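Side-chain contacts in proteinase K (Serratia sp., PDB 2B6N), which probably hydrolyses internal peptide bonds of proteins as a calcium-binding serine endopeptidase of the subtilase (S8) family, this chain holding the catalytic part: residues 8-13 against 85-90; 126-131 against 229-234; 75-80 against 91-96; 47-52 against 207-212; 40-45 against 51-56. All coordinates share one frame; numbering follows the deposited sequence. Where two conformers were deposited one is given.

Interaction 1 of 5, residues 8-13 against 85-90; sequences WGIDRI and YGVAKN. With CA (calcium ion), chain C.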
# COMPACT_ATOMS: atom_id res chain seq x y z
N TRP A 8 -0.23 -5.37 -14.92
CA TRP A 8 -1.01 -4.20 -15.36
C TRP A 8 -1.00 -3.03 -14.40
O TRP A 8 -0.97 -1.88 -14.84
CB TRP A 8 -2.46 -4.57 -15.77
CG TRP A 8 -3.51 -4.50 -14.67
CD1 TRP A 8 -3.96 -5.55 -13.91
CD2 TRP A 8 -4.21 -3.34 -14.20
NE1 TRP A 8 -4.93 -5.12 -13.03
CE2 TRP A 8 -5.08 -3.76 -13.17
CE3 TRP A 8 -4.18 -1.97 -14.55
CZ2 TRP A 8 -5.93 -2.88 -12.49
CZ3 TRP A 8 -5.01 -1.09 -13.85
CH2 TRP A 8 -5.89 -1.55 -12.83
N GLY A 9 -1.04 -3.32 -13.09
CA GLY A 9 -1.12 -2.26 -12.08
C GLY A 9 0.02 -1.27 -12.21
O GLY A 9 -0.20 -0.05 -12.38
N ILE A 10 1.25 -1.78 -12.10
CA ILE A 10 2.43 -0.93 -12.23
C ILE A 10 2.56 -0.35 -13.66
O ILE A 10 3.02 0.77 -13.82
CB ILE A 10 3.74 -1.63 -11.73
CG1 ILE A 10 4.12 -2.82 -12.63
CG2 ILE A 10 3.60 -2.05 -10.25
CD1 ILE A 10 5.40 -3.52 -12.17
N ASP A 11 2.13 -1.11 -14.67
CA ASP A 11 2.06 -0.57 -16.06
C ASP A 11 1.22 0.73 -16.12
O ASP A 11 1.55 1.69 -16.84
CB ASP A 11 1.47 -1.64 -17.01
CG ASP A 11 1.73 -1.36 -18.51
OD1 ASP A 11 2.30 -0.30 -18.86
OD2 ASP A 11 1.35 -2.22 -19.32
N ARG A 12 0.12 0.75 -15.37
CA ARG A 12 -0.81 1.89 -15.40
C ARG A 12 -0.28 3.17 -14.77
O ARG A 12 -0.58 4.27 -15.26
CB ARG A 12 -2.14 1.52 -14.71
CG ARG A 12 -3.22 2.66 -14.72
CD ARG A 12 -3.84 2.77 -16.13
NE ARG A 12 -4.66 3.97 -16.38
CZ ARG A 12 -4.18 5.17 -16.70
NH1 ARG A 12 -2.87 5.41 -16.74
NH2 ARG A 12 -5.03 6.16 -16.96
N ILE A 13 0.51 3.04 -13.71
CA ILE A 13 0.84 4.18 -12.86
C ILE A 13 1.87 5.14 -13.48
O ILE A 13 1.90 6.32 -13.14
CB ILE A 13 1.22 3.73 -11.42
CG1 ILE A 13 0.06 2.95 -10.78
CG2 ILE A 13 1.59 4.91 -10.55
CD1 ILE A 13 -1.24 3.72 -10.71
N TYR A 85 7.19 -7.45 -9.55
CA TYR A 85 5.81 -6.97 -9.34
C TYR A 85 5.71 -5.64 -8.63
O TYR A 85 4.61 -5.12 -8.46
CB TYR A 85 4.96 -8.04 -8.61
CG TYR A 85 4.99 -9.30 -9.41
CD1 TYR A 85 5.71 -10.40 -8.97
CD2 TYR A 85 4.36 -9.36 -10.66
CE1 TYR A 85 5.79 -11.56 -9.77
CE2 TYR A 85 4.45 -10.51 -11.46
CZ TYR A 85 5.15 -11.59 -10.99
OH TYR A 85 5.24 -12.72 -11.76
N GLY A 86 6.86 -5.09 -8.25
CA GLY A 86 6.87 -3.93 -7.37
C GLY A 86 7.12 -2.56 -7.98
O GLY A 86 7.76 -2.43 -9.03
N VAL A 87 6.60 -1.55 -7.29
CA VAL A 87 6.76 -0.13 -7.68
C VAL A 87 8.18 0.38 -7.40
O VAL A 87 8.79 1.07 -8.25
CB VAL A 87 5.72 0.75 -6.91
CG1 VAL A 87 5.94 2.25 -7.17
CG2 VAL A 87 4.29 0.38 -7.31
N ALA A 88 8.70 0.05 -6.22
CA ALA A 88 9.96 0.61 -5.71
C ALA A 88 10.94 -0.56 -5.49
O ALA A 88 11.00 -1.15 -4.42
CB ALA A 88 9.72 1.36 -4.40
N LYS A 89 11.70 -0.85 -6.54
CA LYS A 89 12.39 -2.13 -6.66
C LYS A 89 13.65 -2.28 -5.80
O LYS A 89 14.26 -3.36 -5.80
CB LYS A 89 12.68 -2.40 -8.14
CG LYS A 89 11.38 -2.42 -9.00
CD LYS A 89 11.66 -2.76 -10.44
CE LYS A 89 10.38 -2.71 -11.27
NZ LYS A 89 9.39 -3.80 -10.97
N ASN A 90 14.02 -1.24 -5.07
CA ASN A 90 15.15 -1.35 -4.13
C ASN A 90 14.81 -0.88 -2.71
O ASN A 90 15.72 -0.61 -1.89
CB ASN A 90 16.38 -0.59 -4.65
CG ASN A 90 17.67 -1.04 -3.99
OD1 ASN A 90 18.52 -0.21 -3.63
ND2 ASN A 90 17.83 -2.34 -3.84
CA CA C . 3.12 1.95 -18.60
O HOH W 1 4.19 3.97 -19.75
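The calcium-bearing helix 8-13 meets the loop between helix 72-81 and strand 92-97 through Ile10, which carries this contact and sits over Tyr85, Gly86 and Val87. Its CG2 lies 3.7 Å from the carbonyl O of Tyr85 and 3.9 Å from CG2 of Val87, where the two branched side chains lie side by side, pointing opposite ways. CG1 of Ile10 stands between its own backbone N and carbonyl carbon (chi1 66°), and from there the side chain runs straight out, so that CD1 comes 4.1 Å from Gly86 O. This end also meets the lysine head group, with NZ of Lys89 4.2 Å from CD1. Lys89 turns back at its last torsion (chi4 -69°), and its NZ donates a hydrogen bond to Gly86 O at 2.9 Å, on a lone pair in the carbonyl plane, with a C=O to donor angle of 145°. Gln3 OE1 and Ser83 O also bind this NZ, which ties the N-terminal part of the chain to the loop. No hydrogen bond joins the two segments directly; the contact is van der Waals packing, with Ile10 and Val87 as its apolar pair and the other approaches made to carbonyl oxygens and the ammonium group. The neighbouring Asp11 is turned to the metal: its backbone O and its OD1 each lie 2.4 Å from the calcium ion, and water 1 binds as well. Asp14, Gln15, Asp21 and Asn23 supply the four other ligands. Oxygen-only sevenfold coordination, mixing carboxylate, side-chain amide, main-chain and water oxygens, is typical of protein calcium sites.

Interaction 2 of 5, residues 126-131 against 229-234; sequences VANMSL and HVAGVA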
# COMPACT_ATOMS: atom_id res chain seq x y z
N VAL A 126 7.74 4.67 5.08
CA VAL A 126 6.32 4.63 4.74
C VAL A 126 5.74 3.37 5.39
O VAL A 126 6.44 2.37 5.52
CB VAL A 126 6.10 4.63 3.19
CG1 VAL A 126 6.67 3.38 2.53
CG2 VAL A 126 4.61 4.73 2.85
N ALA A 127 4.49 3.44 5.80
CA ALA A 127 3.81 2.26 6.36
C ALA A 127 2.56 2.02 5.53
O ALA A 127 1.86 2.96 5.18
CB ALA A 127 3.46 2.46 7.83
N ASN A 128 2.28 0.75 5.24
CA ASN A 128 1.08 0.37 4.50
C ASN A 128 0.15 -0.44 5.38
O ASN A 128 0.59 -1.40 6.03
CB ASN A 128 1.45 -0.47 3.28
CG ASN A 128 0.24 -0.83 2.43
OD1 ASN A 128 -0.37 -1.92 2.59
ND2 ASN A 128 -0.14 0.08 1.56
N MET A 129 -1.14 -0.07 5.38
CA MET A 129 -2.16 -0.82 6.09
C MET A 129 -3.27 -1.27 5.15
O MET A 129 -4.26 -0.57 4.97
CB MET A 129 -2.76 0.04 7.22
CG MET A 129 -1.73 0.43 8.28
SD MET A 129 -2.53 1.30 9.67
CE MET A 129 -3.43 -0.02 10.45
N SER A 130 -3.09 -2.45 4.55
CA SER A 130 -4.13 -3.10 3.74
C SER A 130 -5.07 -3.93 4.62
O SER A 130 -5.09 -5.16 4.56
CB SER A 130 -3.48 -3.97 2.65
OG SER A 130 -2.88 -3.14 1.65
N LEU A 131 -5.86 -3.22 5.43
CA LEU A 131 -6.73 -3.83 6.42
C LEU A 131 -7.64 -2.71 6.92
O LEU A 131 -7.32 -1.52 6.79
CB LEU A 131 -5.92 -4.42 7.60
CG LEU A 131 -5.09 -3.46 8.45
CD1 LEU A 131 -5.93 -2.79 9.56
CD2 LEU A 131 -3.93 -4.23 9.05
N HIS A 229 0.37 0.09 -4.10
CA HIS A 229 0.87 0.86 -5.26
C HIS A 229 1.24 2.27 -4.77
O HIS A 229 2.30 2.82 -5.13
CB HIS A 229 -0.17 0.95 -6.39
CG HIS A 229 -0.38 -0.32 -7.16
ND1 HIS A 229 -1.22 -1.32 -6.72
CD2 HIS A 229 0.10 -0.73 -8.36
CE1 HIS A 229 -1.24 -2.30 -7.62
NE2 HIS A 229 -0.44 -1.97 -8.62
N VAL A 230 0.35 2.85 -3.95
CA VAL A 230 0.56 4.21 -3.42
C VAL A 230 1.72 4.27 -2.43
O VAL A 230 2.54 5.19 -2.48
CB VAL A 230 -0.75 4.80 -2.80
CG1 VAL A 230 -0.53 6.24 -2.25
CG2 VAL A 230 -1.86 4.81 -3.86
N ALA A 231 1.81 3.28 -1.54
CA ALA A 231 2.95 3.16 -0.63
C ALA A 231 4.28 3.07 -1.39
O ALA A 231 5.27 3.71 -1.01
CB ALA A 231 2.77 1.94 0.30
N GLY A 232 4.28 2.31 -2.49
CA GLY A 232 5.46 2.17 -3.33
C GLY A 232 5.87 3.49 -3.96
O GLY A 232 7.04 3.80 -4.02
N VAL A 233 4.89 4.27 -4.42
CA VAL A 233 5.18 5.59 -5.01
C VAL A 233 5.66 6.58 -3.95
O VAL A 233 6.59 7.35 -4.19
CB VAL A 233 3.98 6.14 -5.83
CG1 VAL A 233 4.21 7.59 -6.30
CG2 VAL A 233 3.73 5.23 -7.07
N ALA A 234 5.04 6.58 -2.77
CA ALA A 234 5.63 7.34 -1.63
C ALA A 234 7.13 7.03 -1.46
O ALA A 234 7.94 7.96 -1.29
CB ALA A 234 4.87 7.04 -0.33
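The hydroxyl OG of Ser130 has two acceptors near it, OD1 of Asn128 at 2.9 Å and the carbonyl O of Ser224, and which of them takes its hydrogen is not settled. Asn128, beside that serine, is also the residue that meets the helix 229-234: its ND2 lies 3.7 Å from CB of Ala231, while its own CB is 4.1 Å from the same methyl. CG is anti to the backbone N (chi1 -177°), which tilts the amide off the strand toward its C-terminal end and brings OD1 near Ser130; ND2 also makes a weak hydrogen bond to Ser227 OG. Strand 125-129 lies inside the parallel sheet of the subtilase fold, and its residues 126-129 run antiparallel to residues 229-234 of helix 223-240, the two segment axes 8.5 Å apart with 179° between their directions. Ser224, predicted to belong to the charge relay system, lies near the start of this helix, and the side chain of Asn128 is about 7 Å from that of Ser224 and about 5 Å from that of Asp39. Two residues earlier on the strand, Val126 rests both methyls on the helix: CG1 is 3.8 Å from the carbonyl O of Ala231, and CG2 is 3.9 Å from CB of Ala234. The small alanine methyls let strand and helix approach closely. Beyond the strand end the chain folds into an inverse gamma turn centred on Ser130, closed by a weak bond from Leu131 N to Met129 O.

Interaction 3 of 5, residues 75-80 against 91-96; sequences HVAGTI and VNVVGV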
# COMPACT_ATOMS: atom_id res chain seq x y z
N HIS A 75 1.83 -10.54 -0.77
CA HIS A 75 1.31 -10.01 -2.03
C HIS A 75 1.40 -8.49 -1.96
O HIS A 75 1.93 -7.84 -2.85
CB HIS A 75 -0.12 -10.48 -2.22
CG HIS A 75 -0.67 -10.25 -3.59
ND1 HIS A 75 -1.27 -9.07 -3.96
CD2 HIS A 75 -0.73 -11.06 -4.68
CE1 HIS A 75 -1.65 -9.15 -5.23
NE2 HIS A 75 -1.33 -10.35 -5.69
N VAL A 76 0.94 -7.94 -0.83
CA VAL A 76 0.98 -6.49 -0.62
C VAL A 76 2.42 -5.99 -0.67
O VAL A 76 2.72 -5.03 -1.37
CB VAL A 76 0.27 -6.11 0.72
CG1 VAL A 76 0.52 -4.64 1.10
CG2 VAL A 76 -1.24 -6.37 0.61
N ALA A 77 3.31 -6.69 0.03
CA ALA A 77 4.73 -6.34 0.06
C ALA A 77 5.38 -6.40 -1.33
O ALA A 77 6.18 -5.53 -1.69
CB ALA A 77 5.49 -7.25 1.06
N GLY A 78 5.03 -7.41 -2.12
CA GLY A 78 5.59 -7.50 -3.49
C GLY A 78 5.14 -6.33 -4.37
O GLY A 78 5.87 -5.86 -5.21
N THR A 79 3.91 -5.85 -4.18
CA THR A 79 3.45 -4.70 -4.96
C THR A 79 4.25 -3.44 -4.60
O THR A 79 4.54 -2.61 -5.46
CB THR A 79 1.92 -4.50 -4.82
OG1 THR A 79 1.27 -5.63 -5.39
CG2 THR A 79 1.45 -3.24 -5.60
N ILE A 80 4.61 -3.30 -3.32
CA ILE A 80 5.42 -2.15 -2.91
C ILE A 80 6.85 -2.26 -3.49
O ILE A 80 7.37 -1.31 -4.09
CB ILE A 80 5.53 -2.02 -1.35
CG1 ILE A 80 4.14 -1.84 -0.70
CG2 ILE A 80 6.45 -0.81 -1.00
CD1 ILE A 80 4.19 -1.72 0.86
N VAL A 91 13.52 -0.78 -2.41
CA VAL A 91 13.08 -0.38 -1.07
C VAL A 91 13.38 -1.47 -0.05
O VAL A 91 13.41 -2.66 -0.39
CB VAL A 91 11.56 -0.03 -1.05
CG1 VAL A 91 10.69 -1.28 -1.06
CG2 VAL A 91 11.21 0.88 0.13
N ASN A 92 13.63 -1.07 1.20
CA ASN A 92 13.66 -2.04 2.30
C ASN A 92 12.24 -2.35 2.76
O ASN A 92 11.41 -1.45 2.83
CB ASN A 92 14.50 -1.51 3.45
CG ASN A 92 15.89 -1.16 2.99
OD1 ASN A 92 16.62 -2.03 2.53
ND2 ASN A 92 16.23 0.14 3.05
N VAL A 93 11.97 -3.62 3.05
CA VAL A 93 10.65 -4.09 3.42
C VAL A 93 10.74 -4.67 4.82
O VAL A 93 11.60 -5.52 5.09
CB VAL A 93 10.11 -5.17 2.44
CG1 VAL A 93 8.76 -5.76 2.94
CG2 VAL A 93 9.95 -4.58 1.04
N VAL A 94 9.86 -4.20 5.70
CA VAL A 94 9.78 -4.71 7.08
C VAL A 94 8.37 -5.21 7.39
O VAL A 94 7.39 -4.45 7.35
CB VAL A 94 10.24 -3.65 8.13
CG1 VAL A 94 10.07 -4.21 9.57
CG2 VAL A 94 11.66 -3.23 7.90
N GLY A 95 8.26 -6.49 7.71
CA GLY A 95 6.98 -7.08 8.07
C GLY A 95 6.58 -6.80 9.51
O GLY A 95 7.37 -7.02 10.46
N VAL A 96 5.37 -6.28 9.68
CA VAL A 96 4.77 -6.06 11.00
C VAL A 96 3.49 -6.88 11.00
O VAL A 96 2.50 -6.48 10.39
CB VAL A 96 4.52 -4.56 11.28
CG1 VAL A 96 4.00 -4.35 12.70
CG2 VAL A 96 5.84 -3.80 11.11
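Two apolar pairs make up the direct contact, Ala77 with Val93 and Ile80 with Val91, all four residues buried. CB of Ala77 lies 4.1 Å from CG1 of Val93, a methyl placed anti to its backbone N by chi1 of 174°. Nearer the end of the helix, CG2 of Ile80 meets CG1 of Val91 at 4.3 Å. Ala77 and Ile80 are three residues apart and so share one side of the helix, whereas Val91 and Val93 are two apart and point to the same side of the chain, so the two pairs follow one another along the interface, in opposite senses on helix and strand. This is the helix-to-second-strand packing of a beta-alpha-beta unit, strand 53-58, helix 72-81 and strand 92-97, whose helix begins with His72, predicted to be part of the charge relay system. Val42 and Phe49 also cover Ala77, and Ala35 and Pro228 touch Ile80. Polar bonding stays within the helix or goes outside the pair. Thr79 N binds His75 O at 3.1 Å, and Ile80 N binds Val76 O at 3.2 Å. His75 NE2 binds the carbonyl O of Asn218, and His75 O accepts a bond from Ser208 OG. On the strand side, the carbonyl O of Val91 receives NH1 of Arg52.

Interaction 4 of 5, residues 47-52 against 207-212; sequences NEFGGR and TSSWYT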
# COMPACT_ATOMS: atom_id res chain seq x y z
N ASN A 47 11.72 -14.72 -3.68
CA ASN A 47 12.68 -14.25 -4.69
C ASN A 47 12.47 -12.78 -5.05
O ASN A 47 13.43 -12.09 -5.38
CB ASN A 47 12.56 -15.07 -5.98
CG ASN A 47 12.96 -16.52 -5.80
OD1 ASN A 47 13.69 -16.87 -4.88
ND2 ASN A 47 12.47 -17.38 -6.70
N GLU A 48 11.22 -12.31 -4.98
CA GLU A 48 10.89 -10.90 -5.24
C GLU A 48 11.70 -9.88 -4.44
O GLU A 48 11.92 -8.76 -4.92
CB GLU A 48 9.39 -10.64 -5.05
CG GLU A 48 8.53 -11.08 -6.25
CD GLU A 48 8.87 -10.33 -7.51
OE1 GLU A 48 8.47 -9.15 -7.65
OE2 GLU A 48 9.55 -10.92 -8.38
N PHE A 49 12.11 -10.24 -3.23
CA PHE A 49 12.69 -9.26 -2.32
C PHE A 49 14.21 -9.21 -2.35
O PHE A 49 14.81 -8.22 -1.94
CB PHE A 49 12.17 -9.47 -0.88
CG PHE A 49 10.68 -9.44 -0.78
CD1 PHE A 49 9.97 -10.57 -0.39
CD2 PHE A 49 9.98 -8.28 -1.14
CE1 PHE A 49 8.57 -10.55 -0.34
CE2 PHE A 49 8.59 -8.25 -1.09
CZ PHE A 49 7.88 -9.38 -0.68
N GLY A 50 14.83 -10.29 -2.82
CA GLY A 50 16.28 -10.33 -2.95
C GLY A 50 17.01 -9.91 -1.68
O GLY A 50 18.02 -9.20 -1.74
N GLY A 51 16.53 -10.35 -0.53
CA GLY A 51 17.21 -9.98 0.72
C GLY A 51 16.74 -8.69 1.38
O GLY A 51 17.08 -8.44 2.53
N ARG A 52 15.94 -7.89 0.68
CA ARG A 52 15.50 -6.60 1.22
C ARG A 52 14.35 -6.69 2.23
O ARG A 52 13.98 -5.68 2.83
CB ARG A 52 15.13 -5.61 0.10
CG ARG A 52 16.29 -5.25 -0.81
CD ARG A 52 15.82 -4.49 -2.04
NE ARG A 52 15.11 -5.36 -3.00
CZ ARG A 52 13.82 -5.23 -3.31
NH1 ARG A 52 13.07 -4.28 -2.75
NH2 ARG A 52 13.27 -6.07 -4.18
N THR A 207 -1.39 -8.82 -9.89
CA THR A 207 -0.47 -9.93 -9.70
C THR A 207 0.74 -9.51 -8.87
O THR A 207 1.31 -8.41 -9.07
CB THR A 207 0.01 -10.52 -11.04
OG1 THR A 207 -1.13 -10.84 -11.85
CG2 THR A 207 0.84 -11.79 -10.77
N SER A 208 1.13 -10.38 -7.94
CA SER A 208 2.27 -10.12 -7.05
C SER A 208 2.74 -11.44 -6.43
O SER A 208 2.23 -12.50 -6.77
CB SER A 208 1.88 -9.10 -5.96
OG SER A 208 3.02 -8.64 -5.25
N SER A 209 3.69 -11.35 -5.50
CA SER A 209 4.25 -12.50 -4.81
C SER A 209 3.21 -13.15 -3.88
O SER A 209 2.22 -12.52 -3.51
CB SER A 209 5.48 -12.06 -4.02
OG SER A 209 5.25 -10.76 -3.50
N TRP A 210 3.44 -14.40 -3.50
CA TRP A 210 2.54 -15.15 -2.63
C TRP A 210 3.39 -16.06 -1.74
O TRP A 210 4.54 -16.36 -2.08
CB TRP A 210 1.57 -15.99 -3.46
CG TRP A 210 0.36 -16.58 -2.71
CD1 TRP A 210 0.07 -17.91 -2.50
CD2 TRP A 210 -0.70 -15.83 -2.12
NE1 TRP A 210 -1.12 -18.03 -1.80
CE2 TRP A 210 -1.61 -16.77 -1.56
CE3 TRP A 210 -0.98 -14.46 -2.01
CZ2 TRP A 210 -2.78 -16.37 -0.89
CZ3 TRP A 210 -2.15 -14.06 -1.35
CH2 TRP A 210 -3.04 -15.03 -0.80
N TYR A 211 2.82 -16.50 -0.62
CA TYR A 211 3.59 -17.12 0.46
C TYR A 211 3.91 -18.61 0.29
O TYR A 211 4.70 -19.15 1.04
CB TYR A 211 2.88 -16.89 1.80
CG TYR A 211 1.80 -17.93 2.11
CD1 TYR A 211 1.97 -18.85 3.15
CD2 TYR A 211 0.63 -18.01 1.36
CE1 TYR A 211 0.99 -19.83 3.43
CE2 TYR A 211 -0.35 -18.96 1.63
CZ TYR A 211 -0.17 -19.86 2.67
OH TYR A 211 -1.14 -20.81 2.93
N THR A 212 3.30 -19.27 -0.70
CA THR A 212 3.36 -20.74 -0.78
C THR A 212 4.73 -21.30 -1.23
O THR A 212 5.05 -22.46 -0.93
CB THR A 212 2.23 -21.31 -1.65
OG1 THR A 212 2.26 -20.67 -2.93
CG2 THR A 212 0.86 -21.06 -1.00
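The loop between strands 34-39 and 53-58 packs Glu48 and Phe49 against Ser209, at the end of strand 206-209, one arm of a two-stranded antiparallel sheet with strand 217-220. CG of Glu48 touches CB of Ser209 at 3.9 Å, an aliphatic contact made by the stem of an acidic side chain. That chain then bends at chi2 (-62°), and its carboxylate is taken up by backbone amides: OE1 accepts N of Thr84 and N of Tyr85, two bonds on one oxygen that hold the group in place. Phe49 reaches the same serine with the far end of its ring, CZ lying 4.1 Å from OG of Ser209 in an oblique approach. The OG itself is bound to the carbonyl O of Thr74, in the first turn of helix 72-81. The loop thus bridges this small sheet and helix 72-81 of the subtilase fold. Past Phe49 the chain reverses in a type I' beta turn ending at Arg52, whose N binds Phe49 O at 2.9 Å. Gly50 and Gly51 fill its central positions with positive phi (51° and 90°), backbone angles that glycine adopts readily. NH2 of Arg52 binds the carbonyl O of Gly81.

Interaction 5 of 5, residues 40-45 against 51-56; sequences TGVLNT and GRASSG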
# COMPACT_ATOMS: atom_id res chain seq x y z
N THR A 40 -0.46 -9.56 7.32
CA THR A 40 -0.42 -10.95 7.77
C THR A 40 1.01 -11.49 7.93
O THR A 40 1.20 -12.66 8.23
CB THR A 40 -1.16 -11.90 6.80
OG1 THR A 40 -0.51 -11.89 5.51
CG2 THR A 40 -2.63 -11.52 6.64
N GLY A 41 2.00 -10.61 7.75
CA GLY A 41 3.41 -11.00 7.75
C GLY A 41 3.94 -10.96 6.32
O GLY A 41 3.19 -10.65 5.41
N VAL A 42 5.22 -11.29 6.13
CA VAL A 42 5.82 -11.31 4.79
C VAL A 42 6.71 -12.53 4.69
O VAL A 42 7.49 -12.81 5.61
CB VAL A 42 6.68 -10.04 4.49
CG1 VAL A 42 7.31 -10.13 3.10
CG2 VAL A 42 5.86 -8.75 4.61
N LEU A 43 6.61 -13.25 3.57
CA LEU A 43 7.58 -14.32 3.28
C LEU A 43 8.91 -13.65 2.88
O LEU A 43 9.11 -13.31 1.71
CB LEU A 43 7.06 -15.27 2.18
CG LEU A 43 7.96 -16.49 1.92
CD1 LEU A 43 7.86 -17.51 3.06
CD2 LEU A 43 7.64 -17.14 0.57
N ASN A 44 9.79 -13.46 3.86
CA ASN A 44 11.03 -12.70 3.65
C ASN A 44 11.94 -13.31 2.60
O ASN A 44 12.67 -12.58 1.91
CB ASN A 44 11.83 -12.53 4.95
CG ASN A 44 11.07 -11.78 6.03
OD1 ASN A 44 11.15 -12.13 7.22
ND2 ASN A 44 10.32 -10.76 5.63
N THR A 45 11.87 -14.63 2.45
CA THR A 45 12.75 -15.37 1.54
C THR A 45 12.26 -15.36 0.09
O THR A 45 12.92 -15.92 -0.80
CB THR A 45 12.91 -16.84 1.99
OG1 THR A 45 11.61 -17.42 2.15
CG2 THR A 45 13.65 -16.94 3.34
N GLY A 51 16.53 -10.35 -0.53
CA GLY A 51 17.21 -9.98 0.72
C GLY A 51 16.74 -8.69 1.38
O GLY A 51 17.08 -8.44 2.53
N ARG A 52 15.94 -7.89 0.68
CA ARG A 52 15.50 -6.60 1.22
C ARG A 52 14.35 -6.69 2.23
O ARG A 52 13.98 -5.68 2.83
CB ARG A 52 15.13 -5.61 0.10
CG ARG A 52 16.29 -5.25 -0.81
CD ARG A 52 15.82 -4.49 -2.04
NE ARG A 52 15.11 -5.36 -3.00
CZ ARG A 52 13.82 -5.23 -3.31
NH1 ARG A 52 13.07 -4.28 -2.75
NH2 ARG A 52 13.27 -6.07 -4.18
N ALA A 53 13.78 -7.88 2.42
CA ALA A 53 12.69 -8.05 3.37
C ALA A 53 13.17 -8.71 4.65
O ALA A 53 13.89 -9.71 4.62
CB ALA A 53 11.54 -8.88 2.77
N SER A 54 12.72 -8.15 5.77
CA SER A 54 13.02 -8.71 7.07
C SER A 54 11.83 -8.54 8.01
O SER A 54 10.89 -7.79 7.73
CB SER A 54 14.29 -8.07 7.65
OG SER A 54 14.11 -6.69 7.90
N SER A 55 11.88 -9.24 9.14
CA SER A 55 10.79 -9.14 10.13
C SER A 55 10.96 -7.96 11.07
O SER A 55 12.07 -7.68 11.55
CB SER A 55 10.67 -10.42 10.94
OG SER A 55 10.35 -11.52 10.11
N GLY A 56 9.85 -7.27 11.34
CA GLY A 56 9.83 -6.21 12.34
C GLY A 56 9.38 -6.79 13.67
O GLY A 56 10.17 -6.94 14.62
O HOH W 2 8.47 -9.95 7.67
O HOH W 3 14.53 -10.72 2.02
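The backbones draw to 4.9 Å between the CA atoms of Asn44 and Ala53, and a water ties their carbonyls together there: water 3 donates to Asn44 O at 2.6 Å and to Ala53 O at 2.9 Å. Two main-chain acceptors that could not bond to each other are thereby joined across the contact. Asn44 provides most of what residues 40-45 bury here. Its CG lies anti to its own carbonyl carbon (chi1 -61°), which carries the amide over to the backbone of Ser54 and divides its two ends between different partners. ND2 rests 3.6 Å from CB of Ala53 and donates a hydrogen bond to water 2 at 2.9 Å; that water in turn donates one to Ser54 O at 3.2 Å. The other end, OD1, faces OG of Ser55 at 3.1 Å, a possible bond only, since the hydroxyl hydrogen could turn to a different acceptor; the same OG also has a weak bond with N of Ala66. Strand 53-58 is an outermost strand of the parallel subtilase sheet, its Ser54 and Gly56 bonded to strand 92-97, and residues 40-45 pass across the start of this strand, closest at Asn44 and Ala53. This chain leaves strand 34-39 directly after Asp39, a predicted charge relay residue. Toward the interior the chemistry turns apolar: CG1 of Val42 comes within 4.4 Å of CB of Ala53, and the valine, which lies near the Asp39 side chain without touching it, also touches Phe49.

Interaction 2 lies deepest, its centre about 3 Å from the centre of the chain, and with interaction 3 forms the core, where alanine, valine and isoleucine, with the amide of Asn128, join helices to the same parallel sheet; Asn128 of one touches Val76 and Ile80 of the other. Interaction 1 is also buried but peripheral, with a calcium site on its helix and a lysine-to-carbonyl bond within its loop, besides the packing. Val87 leads from it to helix 223-240, and backbone bonds from Val87 and Ala88 lead to helix 72-81. Interactions 4 and 5 share Gly51 and Arg52. Interaction 4 is buried, with its polar ends bonded beyond the pair, whereas interaction 5, partly exposed, relies on bridging waters.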